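Local atomic coordinates of protein of unknown function (Shewanella baltica, PDB entry 2Q9R), a protein that is of unknown function but is an all-helical DUF416-family protein whose two-chain assembly holds benzoic acid in a pocket. Residues L32-L37 and G191-G196; S126-Y131 and E153-E158. One frame throughout, in Å; residues are numbered along the deposited sequence.

Interaction 1: residues L32-L37 and G191-G196. With BEZ (benzoic acid), chain E.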
# COMPACT_ATOMS: atom_id res chain seq x y z
N LEU A 32 -1.67 11.30 11.10
CA LEU A 32 -0.55 12.17 11.43
C LEU A 32 0.75 11.98 10.59
O LEU A 32 1.40 12.95 10.22
CB LEU A 32 -0.23 12.07 12.92
CG LEU A 32 0.85 12.96 13.50
CD1 LEU A 32 0.54 14.46 13.23
CD2 LEU A 32 1.01 12.69 15.03
N PRO A 33 1.18 10.73 10.38
CA PRO A 33 2.39 10.54 9.57
C PRO A 33 2.39 11.23 8.21
O PRO A 33 3.43 11.63 7.70
CB PRO A 33 2.47 9.04 9.43
CG PRO A 33 1.80 8.52 10.68
CD PRO A 33 0.65 9.45 10.87
N ASN A 34 1.21 11.35 7.61
CA ASN A 34 1.10 12.02 6.35
C ASN A 34 1.56 13.47 6.48
O ASN A 34 2.29 13.98 5.64
CB ASN A 34 -0.34 11.96 5.85
CG ASN A 34 -0.83 10.54 5.57
OD1 ASN A 34 -0.07 9.61 5.26
ND2 ASN A 34 -2.15 10.38 5.67
N TYR A 35 1.12 14.15 7.53
CA TYR A 35 1.49 15.56 7.74
C TYR A 35 2.98 15.63 8.07
O TYR A 35 3.73 16.43 7.50
CB TYR A 35 0.61 16.23 8.80
CG TYR A 35 0.89 17.69 8.88
CD1 TYR A 35 2.01 18.16 9.59
CD2 TYR A 35 0.07 18.61 8.24
CE1 TYR A 35 2.30 19.46 9.64
CE2 TYR A 35 0.34 19.96 8.31
CZ TYR A 35 1.45 20.38 9.01
OH TYR A 35 1.73 21.70 9.04
N GLN A 36 3.44 14.69 8.89
CA GLN A 36 4.83 14.68 9.31
C GLN A 36 5.75 14.51 8.11
O GLN A 36 6.76 15.21 7.99
CB GLN A 36 5.08 13.56 10.33
CG GLN A 36 4.47 13.85 11.69
CD GLN A 36 4.48 12.65 12.59
OE1 GLN A 36 4.22 11.55 12.15
NE2 GLN A 36 4.75 12.87 13.86
N LEU A 37 5.43 13.58 7.23
CA LEU A 37 6.27 13.31 6.08
C LEU A 37 6.31 14.54 5.15
O LEU A 37 7.36 15.01 4.75
CB LEU A 37 5.81 12.06 5.32
CG LEU A 37 6.77 11.62 4.16
CD1 LEU A 37 8.17 11.35 4.68
CD2 LEU A 37 6.19 10.44 3.35
N GLY A 191 1.79 3.10 13.91
CA GLY A 191 2.43 4.25 13.24
C GLY A 191 2.47 4.16 11.72
O GLY A 191 3.47 4.55 11.09
N VAL A 192 1.39 3.61 11.13
CA VAL A 192 1.22 3.59 9.67
C VAL A 192 -0.08 4.35 9.34
O VAL A 192 -1.11 4.07 9.95
CB VAL A 192 1.20 2.18 9.13
CG1 VAL A 192 1.09 2.17 7.62
CG2 VAL A 192 2.46 1.43 9.60
N SER A 193 -0.01 5.30 8.39
CA SER A 193 -1.15 6.16 8.05
C SER A 193 -2.14 5.40 7.19
O SER A 193 -1.87 4.30 6.74
CB SER A 193 -0.72 7.42 7.30
OG SER A 193 -0.52 7.21 5.89
N ASN A 194 -3.24 6.06 6.88
CA ASN A 194 -4.28 5.49 6.00
C ASN A 194 -3.83 5.30 4.61
O ASN A 194 -4.48 4.58 3.86
CB ASN A 194 -5.55 6.38 6.01
CG ASN A 194 -5.25 7.83 5.75
OD1 ASN A 194 -4.12 8.29 5.97
ND2 ASN A 194 -6.27 8.59 5.38
N ILE A 195 -2.71 5.92 4.25
CA ILE A 195 -2.11 5.70 2.92
C ILE A 195 -0.72 5.05 3.00
O ILE A 195 0.08 5.10 2.04
CB ILE A 195 -2.16 6.93 2.00
CG1 ILE A 195 -1.49 8.17 2.61
CG2 ILE A 195 -3.58 7.26 1.58
CD1 ILE A 195 -1.06 9.17 1.50
N GLY A 196 -0.44 4.43 4.15
CA GLY A 196 0.72 3.58 4.32
C GLY A 196 2.02 4.28 4.71
O GLY A 196 3.10 3.71 4.62
C BEZ E . 3.66 10.73 -1.04
O1 BEZ E . 3.59 9.46 -1.14
O2 BEZ E . 4.00 11.47 -2.01
C1 BEZ E . 3.37 11.36 0.28
C2 BEZ E . 4.14 12.47 0.72
C3 BEZ E . 3.84 13.03 1.96
C4 BEZ E . 2.80 12.52 2.73
C5 BEZ E . 2.05 11.43 2.28
C6 BEZ E . 2.33 10.84 1.03
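An ST turn at S193, in the loop that follows helix 177-190, meets N34 of helix 17-42 at the benzoic acid pocket. S193 OG donates to N34 OD1 at 2.5 Å; the C=O...O angle is 123° and the hydroxyl is tilted from the carbonyl plane. The second bond runs the other way, from N34 ND2 to N194 OD1 at 2.9 Å. This acceptor lies in the amide plane of N34, and the donor lies in the carbonyl plane of N194, although the two amide planes are turned 32° apart. Donor and acceptor of one amide are thus both used by the loop, which fixes the flip of N34. S193 reaches its partner with OG between its own N and carbonyl carbon (chi1 82°), from where OG also accepts from the N of I195 at 3.0 Å, the bond that defines the ST turn; a type I beta turn spans S193 to G196. I197 N adds another bond to this hydroxyl. Apolar support is thin: P33 CB rests 4.2 Å from S193 CB. N34 lines the ligand site with its backbone O, 3.3 Å from benzoic acid C4, and L37 and I195 with their side chains. The ring has L37 CD2 3.8 Å from its C3 and I195 CD1 3.8 Å from its C6, while the ligand is hydrogen-bonded to H152 and S136 of the second subunit.

Interaction 2: residues S126-Y131 and E153-E158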
# COMPACT_ATOMS: atom_id res chain seq x y z
N SER A 126 -11.60 9.04 1.60
CA SER A 126 -11.32 9.78 0.38
C SER A 126 -9.84 10.02 0.15
O SER A 126 -9.38 10.03 -0.98
CB SER A 126 -12.03 11.12 0.42
OG SER A 126 -13.41 10.88 0.58
N THR A 127 -9.11 10.26 1.24
CA THR A 127 -7.67 10.44 1.13
C THR A 127 -7.07 9.22 0.43
O THR A 127 -6.23 9.33 -0.48
CB THR A 127 -7.01 10.69 2.52
OG1 THR A 127 -7.58 11.88 3.08
CG2 THR A 127 -5.54 10.90 2.39
N VAL A 128 -7.53 8.06 0.85
CA VAL A 128 -7.02 6.79 0.25
C VAL A 128 -7.45 6.62 -1.23
O VAL A 128 -6.63 6.27 -2.08
CB VAL A 128 -7.47 5.59 1.06
CG1 VAL A 128 -6.89 4.29 0.41
CG2 VAL A 128 -7.01 5.77 2.50
N ALA A 129 -8.71 6.89 -1.54
CA ALA A 129 -9.14 6.82 -2.94
C ALA A 129 -8.37 7.81 -3.82
O ALA A 129 -8.05 7.49 -4.95
CB ALA A 129 -10.62 7.05 -3.06
N ASN A 130 -8.10 9.01 -3.31
CA ASN A 130 -7.47 10.06 -4.10
C ASN A 130 -6.03 9.70 -4.41
O ASN A 130 -5.55 9.93 -5.53
CB ASN A 130 -7.48 11.41 -3.39
CG ASN A 130 -8.84 12.04 -3.34
OD1 ASN A 130 -9.73 11.71 -4.13
ND2 ASN A 130 -9.02 12.94 -2.40
N TYR A 131 -5.38 9.09 -3.43
CA TYR A 131 -4.03 8.54 -3.58
C TYR A 131 -3.98 7.51 -4.69
O TYR A 131 -3.16 7.62 -5.59
CB TYR A 131 -3.56 7.93 -2.26
CG TYR A 131 -2.15 7.37 -2.32
CD1 TYR A 131 -1.07 8.21 -2.30
CD2 TYR A 131 -1.92 6.00 -2.39
CE1 TYR A 131 0.21 7.72 -2.37
CE2 TYR A 131 -0.62 5.49 -2.45
CZ TYR A 131 0.43 6.37 -2.43
OH TYR A 131 1.73 5.96 -2.48
N GLU A 153 -4.68 -2.90 -2.11
CA GLU A 153 -4.66 -3.34 -0.72
C GLU A 153 -4.83 -2.21 0.31
O GLU A 153 -5.48 -2.39 1.36
CB GLU A 153 -3.36 -4.11 -0.46
CG GLU A 153 -3.29 -4.83 0.87
CD GLU A 153 -4.19 -6.04 0.98
OE1 GLU A 153 -4.77 -6.50 -0.03
OE2 GLU A 153 -4.31 -6.55 2.12
N VAL A 154 -4.27 -1.05 0.03
CA VAL A 154 -4.42 0.08 0.94
C VAL A 154 -5.90 0.45 1.16
O VAL A 154 -6.29 0.83 2.27
CB VAL A 154 -3.57 1.27 0.45
CG1 VAL A 154 -4.19 1.92 -0.76
CG2 VAL A 154 -3.31 2.26 1.54
N MSE A 155 -6.74 0.35 0.12
CA MSE A 155 -8.15 0.67 0.32
C MSE A 155 -8.86 -0.44 1.12
O MSE A 155 -9.72 -0.16 1.96
CB MSE A 155 -8.91 0.91 -0.98
CG MSE A 155 -10.40 1.20 -0.72
SE MSE A 155 -10.71 2.78 0.37
CE MSE A 155 -10.39 3.63 -1.02
N GLU A 156 -8.52 -1.68 0.84
CA GLU A 156 -9.11 -2.79 1.56
C GLU A 156 -8.75 -2.68 3.04
O GLU A 156 -9.57 -2.97 3.89
CB GLU A 156 -8.59 -4.13 1.01
CG GLU A 156 -9.32 -5.35 1.58
CD GLU A 156 -10.85 -5.33 1.29
OE1 GLU A 156 -11.27 -4.93 0.16
OE2 GLU A 156 -11.62 -5.70 2.22
N GLU A 157 -7.53 -2.25 3.33
CA GLU A 157 -7.07 -2.02 4.70
C GLU A 157 -7.82 -0.89 5.37
O GLU A 157 -8.21 -0.98 6.53
CB GLU A 157 -5.56 -1.78 4.71
CG GLU A 157 -4.82 -3.11 4.60
CD GLU A 157 -3.29 -3.03 4.64
OE1 GLU A 157 -2.72 -1.95 4.91
OE2 GLU A 157 -2.64 -4.09 4.40
N GLU A 158 -8.03 0.20 4.64
CA GLU A 158 -8.87 1.27 5.13
C GLU A 158 -10.25 0.78 5.55
O GLU A 158 -10.70 1.04 6.68
CB GLU A 158 -8.97 2.39 4.09
CG GLU A 158 -9.84 3.58 4.48
CD GLU A 158 -9.21 4.50 5.53
OE1 GLU A 158 -8.04 4.31 5.90
OE2 GLU A 158 -9.91 5.42 6.01
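V128 of helix 120-136 points between V154, M155 and E158 of helix 153-170, in an antiparallel helix pair whose short segments have axes 9.7 Å apart and N-to-C directions 172° from each other. Apolar packing carries most of the contact. V128 CG1, anti to its backbone N (chi1 -179°), meets V154 CG1 tip to tip at 3.8 Å, and the same methyl lies 3.8 Å from M155 CA, in van der Waals contact with the opposite backbone. M155, a selenomethionine, is bent at both chi2 and chi3, and the last of these (78°) sets CE toward the first helix, 3.7 Å from A129 N and 4.0 Å from A129 CB. V128 CG1 also lies 3.8 Å from M155 CE. An alanine at V128 would probably leave a gap facing V154 CG1 and the M155 backbone, with the M155 methyl less firmly confined.

The polar neighbour is E158, which makes no hydrogen bond across the two segments. Its chain crosses V128 obliquely, with OE1 3.8 Å from V128 CG2, a van der Waals contact. The carboxylate finds its polar partners elsewhere: OE1 pairs with R30 in a salt bridge, and OE2 is hydrogen-bonded to S124 and Q162. The buried charge is therefore likely to be well compensated.

Around the pair, helix 142-150 packs on M155 through V149 and F150, I132 of helix 120-136 extends the interface beside V154 and M155, and the loop bearing N194 and I195 covers V128.

How the interactions relate
Interactions 1 and 2 have centres about 12 Å apart and meet directly through the 191-196 loop, where N194 O lies 3.1 Å from V128 CG2 and N194 CB 3.2 Å from E158 OE1. Along the chain the order is 32-37, 126-131, 153-158, 191-196, so the helix pair falls entirely within the long interval spanned by interaction 1. Interaction 1 brings helix 17-42 and the C-terminal loop together, and the loop bridges helix 17-42 to the pair 120-136 and 153-170. Both contacts supply benzoic acid pocket residues, N34, L37 and I195 from one and Y131 from the other, and the ligand's bonds to the second subunit place the pocket at the interface between the two chains.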